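Local coordinates for high affinity transport system protein p37 (Mycoplasma hyorhinis, PDB 3EKI) that serves as the extracytoplasmic substrate-binding lipoprotein of a high-affinity transport system and holds thiamine diphosphate, probably its transported cargo, in a cleft, at residues 244-253 / 281-292. Residues are numbered along the deposited sequence; the frame is centred on the assembly and turned at random.
Sequences RNFGILHGKD and RSAHPNAYKQKS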
loop_
_atom_site.group_PDB
_atom_site.type_symbol
_atom_site.label_atom_id
_atom_site.label_comp_id
_atom_site.label_asym_id
_atom_site.label_seq_id
_atom_site.Cartn_x
_atom_site.Cartn_y
_atom_site.Cartn_z
ATOM N N ARG A 244 8.446 -3.391 24.058
ATOM C CA ARG A 244 8.474 -4.619 23.274
ATOM C C ARG A 244 7.737 -5.780 23.945
ATOM O O ARG A 244 7.026 -6.532 23.278
ATOM C CB ARG A 244 9.919 -5.024 22.970
ATOM C CG ARG A 244 10.045 -6.241 22.068
ATOM C CD ARG A 244 10.851 -7.344 22.737
ATOM N NE ARG A 244 12.263 -6.992 22.858
ATOM C CZ ARG A 244 12.899 -6.843 24.014
ATOM N NH1 ARG A 244 12.250 -7.013 25.158
ATOM N NH2 ARG A 244 14.186 -6.521 24.030
ATOM N N ASN A 245 7.907 -5.934 25.257
ATOM C CA ASN A 245 7.311 -7.066 25.951
ATOM C C ASN A 245 5.789 -6.988 26.027
ATOM O O ASN A 245 5.165 -7.982 26.388
ATOM C CB ASN A 245 7.899 -7.184 27.354
ATOM C CG ASN A 245 9.333 -7.707 27.311
ATOM O OD1 ASN A 245 9.818 -8.204 26.304
ATOM N ND2 ASN A 245 10.043 -7.598 28.417
ATOM N N PHE A 246 5.181 -5.863 25.659
ATOM C CA PHE A 246 3.722 -5.804 25.547
ATOM C C PHE A 246 3.236 -6.632 24.363
ATOM O O PHE A 246 2.051 -6.949 24.257
ATOM C CB PHE A 246 3.222 -4.359 25.450
ATOM C CG PHE A 246 3.186 -3.681 26.823
ATOM C CD1 PHE A 246 2.189 -4.049 27.712
ATOM C CD2 PHE A 246 4.118 -2.727 27.159
ATOM C CE1 PHE A 246 2.133 -3.431 28.957
ATOM C CE2 PHE A 246 4.065 -2.108 28.391
ATOM C CZ PHE A 246 3.077 -2.475 29.270
ATOM N N GLY A 247 4.162 -6.996 23.468
ATOM C CA GLY A 247 3.852 -7.923 22.391
ATOM C C GLY A 247 3.536 -7.192 21.103
ATOM O O GLY A 247 2.576 -6.423 21.048
ATOM N N ILE A 248 4.322 -7.447 20.057
ATOM C CA ILE A 248 4.145 -6.757 18.790
ATOM C C ILE A 248 3.683 -7.684 17.670
ATOM O O ILE A 248 4.337 -8.682 17.352
ATOM C CB ILE A 248 5.475 -6.110 18.389
ATOM C CG1 ILE A 248 5.979 -5.059 19.371
ATOM C CG2 ILE A 248 5.372 -5.531 16.981
ATOM C CD1 ILE A 248 7.394 -4.583 19.122
ATOM N N LEU A 249 2.566 -7.326 17.074
ATOM C CA LEU A 249 2.079 -7.963 15.849
ATOM C C LEU A 249 2.625 -7.231 14.633
ATOM O O LEU A 249 2.666 -6.002 14.622
ATOM C CB LEU A 249 0.575 -7.906 15.753
ATOM C CG LEU A 249 -0.276 -8.551 16.827
ATOM C CD1 LEU A 249 -1.741 -8.482 16.401
ATOM C CD2 LEU A 249 0.141 -9.995 17.087
ATOM N N HIS A 250 3.023 -7.988 13.615
ATOM C CA HIS A 250 3.658 -7.433 12.445
ATOM C C HIS A 250 3.322 -8.261 11.212
ATOM O O HIS A 250 2.783 -9.357 11.355
ATOM C CB HIS A 250 5.180 -7.434 12.718
ATOM C CG HIS A 250 5.685 -8.810 13.024
ATOM N ND1 HIS A 250 6.047 -9.658 11.992
ATOM C CD2 HIS A 250 5.863 -9.546 14.144
ATOM C CE1 HIS A 250 6.440 -10.828 12.473
ATOM N NE2 HIS A 250 6.339 -10.795 13.802
ATOM N N GLY A 251 3.673 -7.759 10.032
ATOM C CA GLY A 251 3.565 -8.546 8.799
ATOM C C GLY A 251 4.876 -9.249 8.494
ATOM O O GLY A 251 5.799 -9.418 9.309
ATOM N N LYS A 252 4.994 -9.712 7.240
ATOM C CA LYS A 252 6.232 -10.378 6.847
ATOM C C LYS A 252 7.392 -9.406 6.841
ATOM O O LYS A 252 7.246 -8.198 6.629
ATOM C CB LYS A 252 6.066 -10.967 5.439
ATOM C CG LYS A 252 5.018 -12.060 5.342
ATOM C CD LYS A 252 5.218 -12.888 4.072
ATOM C CE LYS A 252 4.110 -13.923 3.912
ATOM N NZ LYS A 252 3.445 -13.827 2.583
ATOM N N ASP A 253 8.611 -9.915 7.009
ATOM C CA ASP A 253 9.729 -9.000 7.121
ATOM C C ASP A 253 10.077 -8.299 5.811
ATOM O O ASP A 253 10.906 -7.396 5.842
ATOM C CB ASP A 253 10.959 -9.718 7.674
ATOM C CG ASP A 253 11.481 -10.845 6.810
ATOM O OD1 ASP A 253 11.332 -10.789 5.572
ATOM O OD2 ASP A 253 12.058 -11.788 7.407
ATOM N N ARG A 281 13.735 -10.032 17.698
ATOM C CA ARG A 281 12.808 -11.153 17.789
ATOM C C ARG A 281 13.509 -12.472 18.035
ATOM O O ARG A 281 13.004 -13.340 18.732
ATOM C CB ARG A 281 11.947 -11.209 16.525
ATOM C CG ARG A 281 11.268 -12.556 16.339
ATOM C CD ARG A 281 10.481 -12.582 15.036
ATOM N NE ARG A 281 11.320 -12.369 13.853
ATOM C CZ ARG A 281 10.814 -12.228 12.628
ATOM N NH1 ARG A 281 9.506 -12.284 12.426
ATOM N NH2 ARG A 281 11.585 -12.042 11.573
ATOM N N SER A 282 14.722 -12.651 17.483
ATOM C CA SER A 282 15.439 -13.906 17.662
ATOM C C SER A 282 15.863 -14.126 19.107
ATOM O O SER A 282 16.131 -15.226 19.564
ATOM C CB SER A 282 16.653 -13.975 16.736
ATOM O OG SER A 282 17.777 -13.284 17.248
ATOM N N ALA A 283 15.944 -13.035 19.863
ATOM C CA ALA A 283 16.297 -13.163 21.269
ATOM C C ALA A 283 15.072 -13.078 22.167
ATOM O O ALA A 283 15.188 -13.375 23.360
ATOM C CB ALA A 283 17.273 -12.055 21.646
ATOM N N HIS A 284 13.944 -12.625 21.626
ATOM C CA HIS A 284 12.694 -12.356 22.362
ATOM C C HIS A 284 11.493 -12.859 21.577
ATOM O O HIS A 284 10.625 -12.058 21.211
ATOM C CB HIS A 284 12.560 -10.852 22.682
ATOM C CG HIS A 284 13.780 -10.319 23.376
ATOM N ND1 HIS A 284 14.769 -9.571 22.790
ATOM C CD2 HIS A 284 14.193 -10.505 24.649
ATOM C CE1 HIS A 284 15.719 -9.299 23.676
ATOM N NE2 HIS A 284 15.388 -9.859 24.817
ATOM N N PRO A 285 11.445 -14.154 21.242
ATOM C CA PRO A 285 10.484 -14.626 20.250
ATOM C C PRO A 285 9.025 -14.590 20.643
ATOM O O PRO A 285 8.147 -14.510 19.760
ATOM C CB PRO A 285 10.896 -16.100 20.032
ATOM C CG PRO A 285 11.640 -16.489 21.270
ATOM C CD PRO A 285 12.319 -15.238 21.729
ATOM N N ASN A 286 8.700 -14.696 21.916
ATOM C CA ASN A 286 7.327 -14.670 22.382
ATOM C C ASN A 286 6.778 -13.246 22.431
ATOM O O ASN A 286 5.596 -13.054 22.720
ATOM C CB ASN A 286 7.198 -15.316 23.762
ATOM C CG ASN A 286 7.182 -16.838 23.611
ATOM O OD1 ASN A 286 6.354 -17.392 22.891
ATOM N ND2 ASN A 286 8.096 -17.505 24.304
ATOM N N ALA A 287 7.609 -12.270 22.140
ATOM C CA ALA A 287 7.179 -10.872 22.101
ATOM C C ALA A 287 6.706 -10.452 20.717
ATOM O O ALA A 287 6.366 -9.291 20.472
ATOM C CB ALA A 287 8.324 -9.994 22.574
ATOM N N TYR A 288 6.695 -11.363 19.761
ATOM C CA TYR A 288 6.358 -11.066 18.385
ATOM C C TYR A 288 5.460 -12.130 17.783
ATOM O O TYR A 288 5.622 -13.313 18.088
ATOM C CB TYR A 288 7.629 -11.028 17.538
ATOM C CG TYR A 288 8.563 -9.895 17.826
ATOM C CD1 TYR A 288 9.563 -9.976 18.782
ATOM C CD2 TYR A 288 8.426 -8.701 17.108
ATOM C CE1 TYR A 288 10.412 -8.906 19.026
ATOM C CE2 TYR A 288 9.266 -7.645 17.350
ATOM C CZ TYR A 288 10.254 -7.743 18.298
ATOM O OH TYR A 288 11.055 -6.643 18.487
ATOM N N LYS A 289 4.554 -11.712 16.915
ATOM C CA LYS A 289 3.687 -12.639 16.191
ATOM C C LYS A 289 3.274 -12.024 14.863
ATOM O O LYS A 289 3.032 -10.816 14.770
ATOM C CB LYS A 289 2.457 -12.994 17.013
ATOM C CG LYS A 289 1.616 -14.111 16.413
ATOM C CD LYS A 289 0.390 -14.359 17.286
ATOM C CE LYS A 289 0.812 -15.175 18.513
ATOM N NZ LYS A 289 1.028 -16.592 18.090
ATOM N N GLN A 290 3.216 -12.860 13.830
ATOM C CA GLN A 290 2.837 -12.359 12.505
ATOM C C GLN A 290 1.338 -12.515 12.299
ATOM O O GLN A 290 0.827 -13.629 12.082
ATOM C CB GLN A 290 3.626 -13.060 11.386
ATOM C CG GLN A 290 3.402 -12.453 10.007
ATOM C CD GLN A 290 3.794 -13.337 8.845
ATOM O OE1 GLN A 290 4.949 -13.723 8.736
ATOM N NE2 GLN A 290 2.852 -13.674 7.986
ATOM N N LYS A 291 0.634 -11.399 12.381
ATOM C CA LYS A 291 -0.812 -11.331 12.278
ATOM C C LYS A 291 -1.234 -9.930 11.840
ATOM O O LYS A 291 -0.527 -8.965 12.126
ATOM C CB LYS A 291 -1.525 -11.617 13.599
ATOM C CG LYS A 291 -1.254 -12.922 14.295
ATOM C CD LYS A 291 -2.269 -13.995 13.991
ATOM C CE LYS A 291 -3.629 -13.688 14.598
ATOM N NZ LYS A 291 -4.639 -14.684 14.112
ATOM N N SER A 292 -2.387 -9.819 11.193
ATOM C CA SER A 292 -2.941 -8.530 10.813
ATOM C C SER A 292 -3.351 -7.727 12.038
ATOM O O SER A 292 -3.871 -8.299 12.988
ATOM C CB SER A 292 -4.152 -8.747 9.898
ATOM O OG SER A 292 -4.782 -7.522 9.566
#
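Ile248, Leu249 and His250 run parallel to Tyr288, Lys289 and Gln290 as two short neighbouring strands, tied by four backbone hydrogen bonds that alternate from Ile248 N to Ala287 O (2.8 Å) through Lys289 N to Ile248 O and His250 N to Lys289 O, and end with Lys291 N on His250 O. On one face of the pair, Ile248 and Tyr288 point the same way, with CD1 of Ile248 4.0 Å from ring atom CE2 of Tyr288. His250 shares this face. Its chi1 of 57° sets CG between the backbone N and the carbonyl carbon, swinging the ring over Lys289 O and the CA of Gln290; the imidazole is held by ND1, which donates to Gly251 O at 2.7 Å, nearly in the ring plane. Arg281 brings NH1 to 3.4 Å from CE1 of His250, the two flat groups turned 73° apart. Strand 288-290 is an outermost strand of a mixed five-stranded sheet, and strand 248-250 joins it to strand 304-308; the two parallel neighbours are connected through helices 256-269 and 277-283 in an alpha/beta lobe of the periplasmic-binding-protein type, and Gly251 lies about 7 Å from the bound thiamine diphosphate. On the other face, Leu249 CD2 lies 3.8 Å from CB of Lys289, while Leu296, Leu299 and Phe302 also pack against Leu249. Arg244, of helix 240-245, lays its guanidinium on the His284 ring, centres 3.6 Å apart and planes at 22°, as Ala283 CB sits on the ring's opposite face. Bends at chi2 and chi3 curl the arginine past Ala287 CB, which meets CD at 3.7 Å. Asp280 fixes both Arg244, by a salt bridge to NE, and the Tyr288 hydroxyl, while Arg244 NH1 also donates to Asn245 OD1.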